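Local coordinates for trichosurin (Trichosurus vulpecula, PDB 2RA6), which probably binds and carries small hydrophobic molecules as a secreted milk whey lipocalin, and holds 4-ethylphenol in its barrel in this crystal, at residues I41-N53 with N60-Q72. The protein carries 1 engineered substitution. Numbering follows the deposited sequence.
Sequences IEEEGPFRNFIQN and NLNGFFLTRKNGQ. With ETY (4-ethylphenol), chain P; IPA (isopropyl alcohol), chain R.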
loop_
_atom_site.group_PDB
_atom_site.type_symbol
_atom_site.label_atom_id
_atom_site.label_comp_id
_atom_site.label_asym_id
_atom_site.label_seq_id
_atom_site.Cartn_x
_atom_site.Cartn_y
_atom_site.Cartn_z
ATOM N N ILE B 41 -4.294 11.911 -11.952
ATOM C CA ILE B 41 -3.396 13.044 -11.751
ATOM C C ILE B 41 -3.318 14.023 -12.917
ATOM O O ILE B 41 -2.546 14.976 -12.877
ATOM C CB ILE B 41 -1.969 12.568 -11.383
ATOM C CG1 ILE B 41 -1.447 11.565 -12.418
ATOM C CG2 ILE B 41 -1.988 11.937 -9.993
ATOM C CD1 ILE B 41 0.016 11.163 -12.202
ATOM N N GLU B 42 -4.120 13.784 -13.949
ATOM C CA GLU B 42 -4.165 14.677 -15.102
ATOM C C GLU B 42 -5.159 15.781 -14.771
ATOM O O GLU B 42 -5.774 15.771 -13.705
ATOM C CB GLU B 42 -4.645 13.933 -16.353
ATOM C CG GLU B 42 -3.683 12.884 -16.885
ATOM C CD GLU B 42 -4.213 12.193 -18.134
ATOM O OE1 GLU B 42 -4.437 12.884 -19.148
ATOM O OE2 GLU B 42 -4.409 10.960 -18.100
ATOM N N GLU B 43 -5.317 16.730 -15.688
ATOM C CA GLU B 43 -6.254 17.824 -15.479
ATOM C C GLU B 43 -7.622 17.298 -15.062
ATOM O O GLU B 43 -8.125 16.327 -15.630
ATOM C CB GLU B 43 -6.391 18.658 -16.755
ATOM C CG GLU B 43 -5.138 19.436 -17.117
ATOM C CD GLU B 43 -4.682 20.340 -15.987
ATOM O OE1 GLU B 43 -5.530 21.065 -15.421
ATOM O OE2 GLU B 43 -3.474 20.328 -15.665
ATOM N N GLU B 44 -8.209 17.953 -14.064
ATOM C CA GLU B 44 -9.518 17.593 -13.532
ATOM C C GLU B 44 -9.502 16.287 -12.741
ATOM O O GLU B 44 -10.547 15.807 -12.302
ATOM C CB GLU B 44 -10.550 17.512 -14.665
ATOM C CG GLU B 44 -10.739 18.821 -15.420
ATOM C CD GLU B 44 -11.919 18.786 -16.377
ATOM O OE1 GLU B 44 -12.139 19.790 -17.086
ATOM O OE2 GLU B 44 -12.627 17.757 -16.420
ATOM N N GLY B 45 -8.311 15.723 -12.553
ATOM C CA GLY B 45 -8.180 14.481 -11.808
ATOM C C GLY B 45 -8.298 14.715 -10.314
ATOM O O GLY B 45 -7.810 15.729 -9.810
ATOM N N PRO B 46 -8.930 13.792 -9.571
ATOM C CA PRO B 46 -9.091 13.949 -8.125
ATOM C C PRO B 46 -7.796 14.059 -7.326
ATOM O O PRO B 46 -7.796 14.596 -6.216
ATOM C CB PRO B 46 -9.920 12.725 -7.734
ATOM C CG PRO B 46 -9.517 11.705 -8.742
ATOM C CD PRO B 46 -9.477 12.499 -10.021
ATOM N N PHE B 47 -6.694 13.560 -7.876
ATOM C CA PHE B 47 -5.427 13.631 -7.154
ATOM C C PHE B 47 -4.444 14.647 -7.712
ATOM O O PHE B 47 -3.267 14.649 -7.342
ATOM C CB PHE B 47 -4.771 12.253 -7.072
ATOM C CG PHE B 47 -5.384 11.359 -6.035
ATOM C CD1 PHE B 47 -6.462 10.538 -6.352
ATOM C CD2 PHE B 47 -4.898 11.352 -4.730
ATOM C CE1 PHE B 47 -7.047 9.721 -5.386
ATOM C CE2 PHE B 47 -5.474 10.540 -3.755
ATOM C CZ PHE B 47 -6.552 9.721 -4.083
ATOM N N ARG B 48 -4.920 15.512 -8.600
ATOM C CA ARG B 48 -4.053 16.545 -9.138
ATOM C C ARG B 48 -4.209 17.739 -8.208
ATOM O O ARG B 48 -4.885 18.721 -8.524
ATOM C CB ARG B 48 -4.435 16.934 -10.569
ATOM C CG ARG B 48 -3.383 17.822 -11.230
ATOM C CD ARG B 48 -3.730 18.160 -12.672
ATOM N NE ARG B 48 -2.741 19.054 -13.269
ATOM C CZ ARG B 48 -1.571 18.664 -13.767
ATOM N NH1 ARG B 48 -1.228 17.381 -13.754
ATOM N NH2 ARG B 48 -0.733 19.561 -14.274
ATOM N N ASN B 49 -3.589 17.621 -7.040
ATOM C CA ASN B 49 -3.631 18.668 -6.033
ATOM C C ASN B 49 -2.195 19.062 -5.746
ATOM O O ASN B 49 -1.295 18.222 -5.758
ATOM C CB ASN B 49 -4.315 18.160 -4.764
ATOM C CG ASN B 49 -5.694 17.594 -5.040
ATOM O OD1 ASN B 49 -6.543 18.261 -5.638
ATOM N ND2 ASN B 49 -5.924 16.360 -4.606
ATOM N N PHE B 50 -1.991 20.346 -5.498
ATOM C CA PHE B 50 -0.662 20.881 -5.257
ATOM C C PHE B 50 -0.511 21.300 -3.807
ATOM O O PHE B 50 -1.145 22.254 -3.359
ATOM C CB PHE B 50 -0.453 22.068 -6.185
ATOM C CG PHE B 50 -0.873 21.795 -7.597
ATOM C CD1 PHE B 50 -0.127 20.945 -8.401
ATOM C CD2 PHE B 50 -2.037 22.356 -8.108
ATOM C CE1 PHE B 50 -0.532 20.652 -9.704
ATOM C CE2 PHE B 50 -2.456 22.073 -9.409
ATOM C CZ PHE B 50 -1.701 21.220 -10.205
ATOM N N ILE B 51 0.334 20.584 -3.076
ATOM C CA ILE B 51 0.542 20.879 -1.665
ATOM C C ILE B 51 1.137 22.270 -1.467
ATOM O O ILE B 51 1.929 22.744 -2.281
ATOM C CB ILE B 51 1.462 19.814 -1.009
ATOM C CG1 ILE B 51 1.499 20.002 0.508
ATOM C CG2 ILE B 51 2.872 19.909 -1.563
ATOM C CD1 ILE B 51 0.192 19.680 1.206
ATOM N N GLN B 52 0.717 22.929 -0.388
ATOM C CA GLN B 52 1.219 24.258 -0.048
ATOM C C GLN B 52 1.897 24.163 1.315
ATOM O O GLN B 52 2.956 24.752 1.538
ATOM C CB GLN B 52 0.070 25.275 0.007
ATOM C CG GLN B 52 -0.776 25.371 -1.272
ATOM C CD GLN B 52 0.022 25.812 -2.491
ATOM O OE1 GLN B 52 0.617 26.893 -2.506
ATOM N NE2 GLN B 52 0.029 24.980 -3.524
ATOM N N ASN B 53 1.287 23.422 2.232
ATOM C CA ASN B 53 1.872 23.254 3.549
ATOM C C ASN B 53 1.271 22.103 4.333
ATOM O O ASN B 53 0.155 21.658 4.063
ATOM C CB ASN B 53 1.758 24.553 4.355
ATOM C CG ASN B 53 0.359 25.104 4.380
ATOM O OD1 ASN B 53 -0.561 24.483 4.911
ATOM N ND2 ASN B 53 0.185 26.283 3.796
ATOM N N ASN B 60 -1.386 14.011 13.787
ATOM C CA ASN B 60 -2.084 13.973 12.504
ATOM C C ASN B 60 -1.475 14.990 11.543
ATOM O O ASN B 60 -0.862 15.968 11.969
ATOM C CB ASN B 60 -3.575 14.276 12.688
ATOM C CG ASN B 60 -4.237 13.372 13.711
ATOM O OD1 ASN B 60 -4.062 12.156 13.689
ATOM N ND2 ASN B 60 -5.015 13.967 14.607
ATOM N N LEU B 61 -1.639 14.760 10.244
ATOM C CA LEU B 61 -1.095 15.675 9.248
ATOM C C LEU B 61 -2.188 16.523 8.617
ATOM O O LEU B 61 -3.050 16.007 7.906
ATOM C CB LEU B 61 -0.369 14.890 8.152
ATOM C CG LEU B 61 0.737 13.936 8.608
ATOM C CD1 LEU B 61 1.399 13.311 7.390
ATOM C CD2 LEU B 61 1.767 14.698 9.439
ATOM N N ASN B 62 -2.158 17.825 8.880
ATOM C CA ASN B 62 -3.145 18.722 8.299
ATOM C C ASN B 62 -2.533 19.335 7.046
ATOM O O ASN B 62 -1.620 20.159 7.123
ATOM C CB ASN B 62 -3.528 19.824 9.290
ATOM C CG ASN B 62 -4.223 19.279 10.524
ATOM O OD1 ASN B 62 -5.075 18.393 10.429
ATOM N ND2 ASN B 62 -3.876 19.816 11.686
ATOM N N GLY B 63 -3.036 18.921 5.890
ATOM C CA GLY B 63 -2.507 19.432 4.647
ATOM C C GLY B 63 -3.375 20.473 3.974
ATOM O O GLY B 63 -4.605 20.398 4.000
ATOM N N PHE B 64 -2.718 21.467 3.392
ATOM C CA PHE B 64 -3.393 22.522 2.664
ATOM C C PHE B 64 -2.875 22.422 1.234
ATOM O O PHE B 64 -1.675 22.562 0.990
ATOM C CB PHE B 64 -3.073 23.894 3.284
ATOM C CG PHE B 64 -3.405 25.063 2.398
ATOM C CD1 PHE B 64 -4.628 25.141 1.735
ATOM C CD2 PHE B 64 -2.484 26.092 2.224
ATOM C CE1 PHE B 64 -4.924 26.225 0.909
ATOM C CE2 PHE B 64 -2.769 27.180 1.402
ATOM C CZ PHE B 64 -3.992 27.248 0.740
ATOM N N PHE B 65 -3.790 22.145 0.309
ATOM C CA PHE B 65 -3.486 21.995 -1.112
ATOM C C PHE B 65 -4.293 22.987 -1.943
ATOM O O PHE B 65 -5.241 23.607 -1.453
ATOM C CB PHE B 65 -3.892 20.599 -1.628
ATOM C CG PHE B 65 -3.287 19.438 -0.884
ATOM C CD1 PHE B 65 -3.782 19.042 0.357
ATOM C CD2 PHE B 65 -2.263 18.691 -1.464
ATOM C CE1 PHE B 65 -3.265 17.917 1.005
ATOM C CE2 PHE B 65 -1.745 17.571 -0.824
ATOM C CZ PHE B 65 -2.248 17.182 0.413
ATOM N N LEU B 66 -3.917 23.109 -3.211
ATOM C CA LEU B 66 -4.642 23.935 -4.163
ATOM C C LEU B 66 -5.039 22.973 -5.270
ATOM O O LEU B 66 -4.294 22.047 -5.587
ATOM C CB LEU B 66 -3.762 25.043 -4.737
ATOM C CG LEU B 66 -3.440 26.176 -3.766
ATOM C CD1 LEU B 66 -2.520 27.172 -4.457
ATOM C CD2 LEU B 66 -4.719 26.857 -3.312
ATOM N N THR B 67 -6.225 23.177 -5.829
ATOM C CA THR B 67 -6.721 22.340 -6.911
ATOM C C THR B 67 -7.241 23.297 -7.970
ATOM O O THR B 67 -7.783 24.350 -7.637
ATOM C CB THR B 67 -7.904 21.456 -6.469
ATOM O OG1 THR B 67 -7.594 20.804 -5.232
ATOM C CG2 THR B 67 -8.194 20.411 -7.538
ATOM N N ARG B 68 -7.076 22.935 -9.239
ATOM C CA ARG B 68 -7.546 23.778 -10.333
ATOM C C ARG B 68 -8.972 23.398 -10.712
ATOM O O ARG B 68 -9.248 22.249 -11.056
ATOM C CB ARG B 68 -6.639 23.625 -11.560
ATOM C CG ARG B 68 -7.045 24.492 -12.745
ATOM C CD ARG B 68 -6.225 24.169 -13.989
ATOM N NE ARG B 68 -6.670 24.943 -15.144
ATOM C CZ ARG B 68 -6.148 24.844 -16.364
ATOM N NH1 ARG B 68 -5.153 23.998 -16.599
ATOM N NH2 ARG B 68 -6.623 25.594 -17.351
ATOM N N LYS B 69 -9.876 24.370 -10.643
ATOM C CA LYS B 69 -11.275 24.148 -10.987
ATOM C C LYS B 69 -11.820 25.368 -11.722
ATOM O O LYS B 69 -11.922 26.456 -11.150
ATOM C CB LYS B 69 -12.100 23.887 -9.723
ATOM C CG LYS B 69 -13.550 23.501 -9.996
ATOM C CD LYS B 69 -13.635 22.212 -10.803
ATOM C CE LYS B 69 -15.077 21.822 -11.103
ATOM N NZ LYS B 69 -15.878 21.601 -9.863
ATOM N N ASN B 70 -12.161 25.179 -12.994
ATOM C CA ASN B 70 -12.693 26.256 -13.823
ATOM C C ASN B 70 -11.738 27.449 -13.860
ATOM O O ASN B 70 -12.136 28.586 -13.598
ATOM C CB ASN B 70 -14.061 26.694 -13.296
ATOM C CG ASN B 70 -15.046 25.541 -13.203
ATOM O OD1 ASN B 70 -15.296 24.842 -14.187
ATOM N ND2 ASN B 70 -15.611 25.338 -12.018
ATOM N N GLY B 71 -10.478 27.176 -14.184
ATOM C CA GLY B 71 -9.479 28.227 -14.258
ATOM C C GLY B 71 -9.266 28.966 -12.951
ATOM O O GLY B 71 -8.741 30.079 -12.941
ATOM N N GLN B 72 -9.669 28.346 -11.846
ATOM C CA GLN B 72 -9.521 28.955 -10.527
ATOM C C GLN B 72 -8.792 28.022 -9.565
ATOM O O GLN B 72 -9.062 26.823 -9.530
ATOM C CB GLN B 72 -10.897 29.293 -9.944
ATOM C CG GLN B 72 -11.643 30.410 -10.661
ATOM C CD GLN B 72 -10.959 31.757 -10.516
ATOM O OE1 GLN B 72 -9.905 32.001 -11.106
ATOM N NE2 GLN B 72 -11.555 32.638 -9.718
HETATM C C8 ETY P . 0.193 14.343 0.699
HETATM C C7 ETY P . 0.098 13.723 2.096
HETATM C CG ETY P . -0.951 14.353 2.971
HETATM C C3 ETY P . -2.325 14.030 2.811
HETATM C C2 ETY P . -3.310 14.620 3.632
HETATM C C5 ETY P . -0.588 15.291 3.982
HETATM C C6 ETY P . -1.568 15.888 4.807
HETATM C C1 ETY P . -2.928 15.545 4.625
HETATM O O1 ETY P . -3.882 16.115 5.423
HETATM C C1 IPA R . -5.354 14.360 -1.962
HETATM C C2 IPA R . -4.018 14.181 -2.589
HETATM C C3 IPA R . -3.329 14.416 -1.286
HETATM O O2 IPA R . -3.702 15.146 -3.613
HETATM O O HOH W 1 -5.817 20.623 -10.376
HETATM O O HOH W 2 -1.241 22.877 6.857
#
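Phe50 and Leu66 form an antiparallel hydrogen-bonded pair in the beta hairpin of strands 49-57 and 60-69, part of the lipocalin barrel. Phe50 N donates to Leu66 O at 2.9 Å, nearly straight at 174°. Phe50 O accepts two bonds, Leu66 N coming from one side of its carbonyl plane and Gln52 NE2 from the other. A classic beta bulge sets two residues, Gln52 and Asn53, opposite the single residue Phe64. Gln52 N gives the stronger bond to Phe64 O, at 2.8 Å; that from Asn53 N is weak.

Apolar contacts line the barrel interior. Ile51 CG1 is anti to the backbone N (chi1 -171°), which helps bring CD1 over the centre of the Phe65 ring, 3.6 Å from its centroid. At the edge of this ring lies C8 of 4-ethylphenol, whose O1 accepts from Gly63 N. On the other face of the sheet, Gln52 CG sits over the Phe64 ring, nearer its margin than its middle, and the Gln52 amide packs against Leu66 CD1.

Polar and charged groups tie the loop before strand 49-57 to the far part of strand 60-69. Thr67 OG1 donates to Asn49 OD1 at 2.8 Å, from above the carbonyl plane. Asn49 ND2 bonds to Pro46 O and to a bound isopropyl alcohol. A leucine in place of Asn49 would probably leave the Thr67 hydroxyl without this acceptor and release the tie to Pro46 O. Glu43 bridges two arginines. Its OE2 meets Arg48 NE at 2.8 Å, while OE1 makes a longer, weak bond with Arg68 NH1. A water links the loop to the strand: it accepts from Arg68 N and donates to Arg48 O at 2.8 Å.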